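Local coordinates for mitochondrial antiviral signaling protein (MAVS) (Equus caballus, PDB 4O9L) that relays antiviral innate immune signals, probably by assembling into prion-like filaments through its caspase recruitment domain, at residues A[35-38]-A[39-43]. The protein carries 1 engineered substitution. Sequence-based numbering, arbitrary orientation.
Sequences SCLT and TSDQD
Thr38 and Asp41 exchange hydrogen bonds in both directions, a capping box that opens helix 39-66. Thr38 N donates to Asp41 OD2 at 3.0 Å along a nearly straight line, reaching that oxygen from above the carboxylate plane, 47° out of it. In return the Asp41 N-H donates to Thr38 OG1, also at 3.0 Å. With chi1 at 59°, that hydroxyl is tucked against the main chain of its own residue and turned to the Asp41 N-H. Thr38 OG1 also lies over the face of the Asp41 carboxylate, 2.9 Å from CG and on the same side as Thr38 N, without bonding to either oxygen. Behind this pair the helix proper begins, with Gln42 N bonded to Thr38 O at 2.9 Å.

Gln42 makes the next link. Its chain bends at chi2 and brings NE2 round to Leu31 O, tying the helix start to the preceding loop. A water that donates to Leu37 O (2.7 Å) also meets Gln42 NE2, though this second leg is doubtfully short. Leu37, the buried residue just before the cap, lays CD2 3.8 Å from Asp41 OD2 and CB 3.9 Å from Gln42 NE2, and its side chain continues inward onto Leu45, Leu61 and Leu65 of helix 39-66.

Asp41 OD2 thus serves two partners, Thr38 N and Arg68, whose NE forms a salt bridge with it. A buried carboxylate beside a helix N-terminus, with an arginine at hand, would probably be stabilised as the anion, which suits its work of closing the cap where the loop passes into the helix of this caspase recruitment domain.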
loop_
_atom_site.group_PDB
_atom_site.type_symbol
_atom_site.label_atom_id
_atom_site.label_comp_id
_atom_site.label_asym_id
_atom_site.label_seq_id
_atom_site.Cartn_x
_atom_site.Cartn_y
_atom_site.Cartn_z
ATOM N N SER A 35 9.246 2.629 -1.900
ATOM C CA SER A 35 10.304 2.695 -2.909
ATOM C C SER A 35 9.950 1.984 -4.217
ATOM O O SER A 35 10.664 2.118 -5.214
ATOM C CB SER A 35 11.628 2.157 -2.335
ATOM O OG SER A 35 11.511 0.789 -1.941
ATOM N N CYS A 36 8.855 1.224 -4.220
ATOM C CA CYS A 36 8.452 0.503 -5.421
ATOM C C CYS A 36 7.697 1.401 -6.378
ATOM O O CYS A 36 7.574 1.073 -7.548
ATOM C CB CYS A 36 7.605 -0.728 -5.093
ATOM S SG CYS A 36 6.006 -0.344 -4.349
ATOM N N LEU A 37 7.202 2.535 -5.882
ATOM C CA LEU A 37 6.523 3.507 -6.737
ATOM C C LEU A 37 7.533 4.287 -7.586
ATOM O O LEU A 37 8.651 4.568 -7.143
ATOM C CB LEU A 37 5.682 4.478 -5.889
ATOM C CG LEU A 37 4.578 3.815 -5.064
ATOM C CD1 LEU A 37 3.792 4.837 -4.243
ATOM C CD2 LEU A 37 3.636 3.059 -6.007
ATOM N N THR A 38 7.149 4.627 -8.814
ATOM C CA THR A 38 7.990 5.478 -9.655
ATOM C C THR A 38 7.768 6.937 -9.283
ATOM O O THR A 38 6.787 7.266 -8.597
ATOM C CB THR A 38 7.694 5.267 -11.143
ATOM O OG1 THR A 38 6.318 5.569 -11.395
ATOM C CG2 THR A 38 7.971 3.815 -11.535
ATOM N N THR A 39 8.675 7.813 -9.712
ATOM C CA THR A 39 8.515 9.243 -9.446
ATOM C C THR A 39 7.212 9.737 -10.056
ATOM O O THR A 39 6.518 10.567 -9.469
ATOM C CB THR A 39 9.682 10.069 -10.005
ATOM O OG1 THR A 39 10.024 9.584 -11.311
ATOM C CG2 THR A 39 10.897 9.957 -9.094
ATOM N N SER A 40 6.882 9.202 -11.231
ATOM C CA SER A 40 5.613 9.484 -11.887
ATOM C C SER A 40 4.411 9.027 -11.055
ATOM O O SER A 40 3.412 9.754 -10.947
ATOM C CB SER A 40 5.571 8.832 -13.267
ATOM O OG SER A 40 4.265 8.901 -13.813
ATOM N N ASP A 41 4.504 7.825 -10.478
ATOM C CA ASP A 41 3.485 7.324 -9.555
ATOM C C ASP A 41 3.305 8.301 -8.386
ATOM O O ASP A 41 2.180 8.672 -8.037
ATOM C CB ASP A 41 3.898 5.968 -8.966
ATOM C CG ASP A 41 3.848 4.830 -9.971
ATOM O OD1 ASP A 41 3.219 4.976 -11.045
ATOM O OD2 ASP A 41 4.445 3.775 -9.657
ATOM N N GLN A 42 4.423 8.683 -7.772
ATOM C CA GLN A 42 4.415 9.587 -6.628
ATOM C C GLN A 42 3.703 10.873 -6.999
ATOM O O GLN A 42 2.812 11.322 -6.282
ATOM C CB GLN A 42 5.845 9.912 -6.190
ATOM C CG GLN A 42 6.654 8.715 -5.725
ATOM C CD GLN A 42 6.387 8.365 -4.278
ATOM O OE1 GLN A 42 5.536 8.977 -3.629
ATOM N NE2 GLN A 42 7.123 7.382 -3.755
ATOM N N ASP A 43 4.102 11.451 -8.131
ATOM C CA ASP A 43 3.536 12.714 -8.601
ATOM C C ASP A 43 2.027 12.614 -8.747
ATOM O O ASP A 43 1.293 13.464 -8.259
ATOM C CB ASP A 43 4.157 13.124 -9.943
ATOM C CG ASP A 43 5.590 13.604 -9.803
ATOM O OD1 ASP A 43 6.006 13.916 -8.666
ATOM O OD2 ASP A 43 6.293 13.687 -10.835
HETATM O O HOH W 1 8.908 6.050 -4.957
#